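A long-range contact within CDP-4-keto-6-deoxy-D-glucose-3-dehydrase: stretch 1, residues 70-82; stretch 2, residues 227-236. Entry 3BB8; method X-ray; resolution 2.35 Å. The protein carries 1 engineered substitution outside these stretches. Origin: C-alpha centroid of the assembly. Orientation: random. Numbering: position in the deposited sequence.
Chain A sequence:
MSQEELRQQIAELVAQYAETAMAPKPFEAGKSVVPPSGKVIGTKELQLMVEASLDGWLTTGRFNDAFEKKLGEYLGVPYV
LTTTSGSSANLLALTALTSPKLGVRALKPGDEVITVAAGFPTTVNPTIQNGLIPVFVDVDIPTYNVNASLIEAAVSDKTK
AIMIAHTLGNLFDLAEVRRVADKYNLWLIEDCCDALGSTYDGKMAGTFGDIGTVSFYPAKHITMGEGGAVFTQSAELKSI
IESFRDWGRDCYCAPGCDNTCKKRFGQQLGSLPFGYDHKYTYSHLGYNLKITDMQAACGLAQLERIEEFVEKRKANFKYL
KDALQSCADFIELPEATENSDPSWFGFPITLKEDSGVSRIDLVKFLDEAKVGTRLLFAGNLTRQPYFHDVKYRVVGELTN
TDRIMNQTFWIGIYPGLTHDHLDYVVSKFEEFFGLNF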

# COMPACT_ATOMS: atom_id res chain seq x y z
N LYS A 70 20.87 2.69 4.77
CA LYS A 70 21.29 4.07 5.02
C LYS A 70 20.34 4.83 5.95
O LYS A 70 20.78 5.69 6.71
N LEU A 71 19.05 4.53 5.89
CA LEU A 71 18.09 5.21 6.76
C LEU A 71 18.31 4.73 8.18
O LEU A 71 18.27 5.53 9.13
N GLY A 72 18.55 3.43 8.34
CA GLY A 72 18.80 2.89 9.66
C GLY A 72 20.02 3.57 10.27
O GLY A 72 20.07 3.81 11.49
N GLU A 73 20.99 3.88 9.43
CA GLU A 73 22.21 4.54 9.88
C GLU A 73 21.88 5.97 10.29
O GLU A 73 22.23 6.40 11.39
N TYR A 74 21.19 6.70 9.41
CA TYR A 74 20.81 8.07 9.70
C TYR A 74 19.98 8.16 10.98
O TYR A 74 20.23 9.01 11.84
N LEU A 75 18.99 7.28 11.10
CA LEU A 75 18.12 7.27 12.27
C LEU A 75 18.76 6.70 13.53
O LEU A 75 18.32 6.99 14.64
N GLY A 76 19.80 5.89 13.35
CA GLY A 76 20.46 5.29 14.50
C GLY A 76 19.72 4.06 15.00
O GLY A 76 19.68 3.80 16.21
N VAL A 77 19.10 3.31 14.09
CA VAL A 77 18.38 2.09 14.46
C VAL A 77 18.78 0.94 13.56
O VAL A 77 19.19 1.14 12.42
N PRO A 78 18.66 -0.30 14.06
CA PRO A 78 19.01 -1.50 13.30
C PRO A 78 17.98 -1.98 12.28
O PRO A 78 18.35 -2.44 11.20
N TYR A 79 16.70 -1.87 12.61
CA TYR A 79 15.65 -2.35 11.73
C TYR A 79 14.78 -1.28 11.07
O TYR A 79 14.12 -0.48 11.73
N VAL A 80 14.77 -1.30 9.74
CA VAL A 80 13.99 -0.37 8.94
C VAL A 80 13.29 -1.15 7.84
O VAL A 80 13.93 -1.85 7.06
N LEU A 81 11.97 -1.03 7.78
CA LEU A 81 11.17 -1.71 6.76
C LEU A 81 10.43 -0.69 5.91
O LEU A 81 9.74 0.18 6.44
N THR A 82 10.57 -0.78 4.59
CA THR A 82 9.86 0.14 3.73
C THR A 82 8.43 -0.34 3.50
O THR A 82 8.15 -1.54 3.59
N GLY A 227 5.48 6.38 -0.55
CA GLY A 227 6.30 5.43 0.17
C GLY A 227 6.46 5.86 1.61
O GLY A 227 6.15 7.01 1.96
N GLY A 228 6.93 4.95 2.45
CA GLY A 228 7.15 5.26 3.85
C GLY A 228 7.98 4.14 4.47
O GLY A 228 8.43 3.25 3.75
N ALA A 229 8.16 4.17 5.79
CA ALA A 229 8.93 3.14 6.45
C ALA A 229 8.61 2.99 7.93
O ALA A 229 8.25 3.96 8.61
N VAL A 230 8.72 1.75 8.40
CA VAL A 230 8.52 1.43 9.80
C VAL A 230 9.93 1.06 10.27
O VAL A 230 10.67 0.37 9.56
N PHE A 231 10.33 1.56 11.44
CA PHE A 231 11.64 1.27 11.97
C PHE A 231 11.55 1.01 13.46
O PHE A 231 10.66 1.53 14.14
N THR A 232 12.45 0.17 13.97
CA THR A 232 12.42 -0.21 15.37
C THR A 232 13.79 -0.69 15.80
O THR A 232 14.70 -0.81 14.99
N GLN A 233 13.94 -0.95 17.10
CA GLN A 233 15.21 -1.43 17.61
C GLN A 233 15.03 -2.87 18.04
O GLN A 233 16.00 -3.57 18.36
N SER A 234 13.78 -3.32 18.02
CA SER A 234 13.43 -4.68 18.40
C SER A 234 13.35 -5.65 17.23
O SER A 234 12.61 -5.43 16.27
N ALA A 235 14.11 -6.73 17.32
CA ALA A 235 14.12 -7.76 16.29
C ALA A 235 12.76 -8.44 16.27
O ALA A 235 12.26 -8.82 15.21
N GLU A 236 12.17 -8.61 17.43
CA GLU A 236 10.86 -9.24 17.51
C GLU A 236 9.80 -8.43 16.76
O GLU A 236 9.05 -8.98 15.95

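The strongest polar links between the two stretches are backbone hydrogen bonds. Strand 79-82 runs antiparallel to strand 228-232. Leu81 N donates to Val230 O at 2.6 Å, nearly straight, and Val230 N returns a bond to Leu81 O at 2.7 Å. Two residues along, Thr232 N reaches Tyr79 O at 2.9 Å, and Tyr79 N reaches Thr232 O at 3.3 Å. CA-H...O contacts accompany these bonds: Phe231 CA to Tyr79 O at 3.0 Å, between the two pairs, and Ala229 CA to Leu81 O at 3.1 Å, beyond the Leu81 and Val230 pair.

No side-chain hydrogen bond crosses the contact. Thr232 (chi1 t) instead uses OG1 within its own stretch, accepting from Ser234 N at 3.2 Å between Ser234 N and Thr232 OG1. This ties down the turn after the strand. Ser234 (chi1 t) is the N-cap of the following helix, and its CA-to-CB bond points away from stretch 1. Thr82 OG1 finds its partner elsewhere in the structure.

The pairing sorts the side chains onto two faces. Val80, Thr82, Ala229 and Phe231 share one face, where the helix of stretch 1 packs. Phe231 has chi1 p. Leu75, with chi1 m and chi2 t, points toward stretch 2 and sets CD1 over one face of the Phe231 ring. Leu75 CD1 lies 3.7 Å from the centroid of the Phe231 ring, 15° off the normal, a CH-pi contact. Val80 (chi1 t) brings CG2 to 3.7 Å from Phe231 CB, and Val77 (chi1 m) brings CG2 to 4.0 Å from the same Phe231 CB. Ala229 CB is 4.2 Å from both Leu71 CD2 and Val80 CG1. Leu71, chi1 t and chi2 p, thus extends the apolar cluster from one helical turn before Leu75.

Tyr79, Leu81, Val230 and Thr232 occupy the other face. Tyr79 CB lies 3.9 Å from Thr232 CG2. The Tyr79 side chain (chi1 m) then carries its ring along the turn of stretch 2. Gln233 O sits at the ring edge, 3.6 Å from Tyr79 CE2. Farther out, Tyr79 OH is 3.5 Å from Ala235 CB. Tyr79 has the largest area covered by the other stretch. Leu81 is m, t and Val230 is t.

At the exposed margin, Pro78 CD rests 3.6 Å from Thr232 O, and Pro78 CG lies 3.8 Å from Gln233 CA. The CA-to-CB bond of Gln233 points away, yet Gln233 CG still comes within 4.1 Å of Val77 CG1.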

# COMPACT_ATOMS: atom_id res chain seq x y z
CB LYS A 70 21.45 4.84 3.70
CG LYS A 70 22.30 6.11 3.87
CD LYS A 70 22.30 7.01 2.64
CE LYS A 70 23.02 6.39 1.46
NZ LYS A 70 22.96 7.28 0.26
CB LEU A 71 16.64 4.92 6.33
CG LEU A 71 15.57 5.61 7.19
CD1 LEU A 71 15.73 7.14 7.09
CD2 LEU A 71 14.16 5.19 6.75
CB GLU A 73 23.27 4.52 8.76
CG GLU A 73 23.58 3.11 8.27
CD GLU A 73 24.56 3.05 7.11
OE1 GLU A 73 24.37 3.78 6.11
OE2 GLU A 73 25.53 2.27 7.20
CB TYR A 74 20.02 8.66 8.53
CG TYR A 74 19.53 10.07 8.76
CD1 TYR A 74 18.36 10.32 9.48
CD2 TYR A 74 20.24 11.16 8.26
CE1 TYR A 74 17.91 11.63 9.70
CE2 TYR A 74 19.80 12.47 8.47
CZ TYR A 74 18.64 12.70 9.19
OH TYR A 74 18.21 13.99 9.38
CB LEU A 75 16.86 6.47 11.96
CG LEU A 75 15.90 7.10 10.95
CD1 LEU A 75 14.85 6.09 10.53
CD2 LEU A 75 15.25 8.33 11.59
CB VAL A 77 16.84 2.28 14.37
CG1 VAL A 77 16.40 3.35 15.34
CG2 VAL A 77 16.43 2.62 12.93
CB PRO A 78 19.25 -2.53 14.40
CG PRO A 78 18.21 -2.16 15.42
CD PRO A 78 18.30 -0.63 15.45
CB TYR A 79 14.77 -3.33 12.49
CG TYR A 79 15.60 -4.37 13.20
CD1 TYR A 79 16.42 -5.24 12.48
CD2 TYR A 79 15.59 -4.46 14.59
CE1 TYR A 79 17.22 -6.18 13.13
CE2 TYR A 79 16.38 -5.40 15.26
CZ TYR A 79 17.19 -6.26 14.52
OH TYR A 79 17.99 -7.18 15.16
CB VAL A 80 14.90 0.71 8.30
CG1 VAL A 80 14.10 1.52 7.28
CG2 VAL A 80 15.46 1.62 9.39
CB LEU A 81 10.15 -2.62 7.43
CG LEU A 81 10.64 -3.86 8.19
CD1 LEU A 81 9.47 -4.50 8.93
CD2 LEU A 81 11.25 -4.84 7.19
CB THR A 82 10.55 0.33 2.37
OG1 THR A 82 10.71 -0.93 1.72
CG2 THR A 82 11.90 1.01 2.56
CB ALA A 229 10.43 3.41 6.28
CB VAL A 230 7.58 0.21 10.00
CG1 VAL A 230 7.47 -0.13 11.48
CG2 VAL A 230 6.20 0.54 9.47
CB PHE A 231 12.64 2.40 11.66
CG PHE A 231 12.14 3.78 11.98
CD1 PHE A 231 12.26 4.30 13.27
CD2 PHE A 231 11.62 4.60 10.98
CE1 PHE A 231 11.88 5.62 13.56
CE2 PHE A 231 11.23 5.92 11.25
CZ PHE A 231 11.36 6.43 12.54
CB THR A 232 11.39 -1.35 15.60
OG1 THR A 232 11.30 -1.67 16.99
CG2 THR A 232 11.80 -2.60 14.84
CB GLN A 233 15.64 -0.56 18.79
CG GLN A 233 15.52 0.92 18.47
CD GLN A 233 16.32 1.79 19.40
OE1 GLN A 233 17.56 1.77 19.37
NE2 GLN A 233 15.64 2.55 20.25
CB SER A 234 12.10 -4.67 19.13
OG SER A 234 11.54 -5.97 19.15
CB ALA A 235 15.21 -8.78 16.57
CB GLU A 236 10.44 -9.42 18.96
CG GLU A 236 9.05 -10.00 19.12
CD GLU A 236 8.70 -10.16 20.58
OE1 GLU A 236 9.24 -9.37 21.36
OE2 GLU A 236 7.89 -11.05 20.93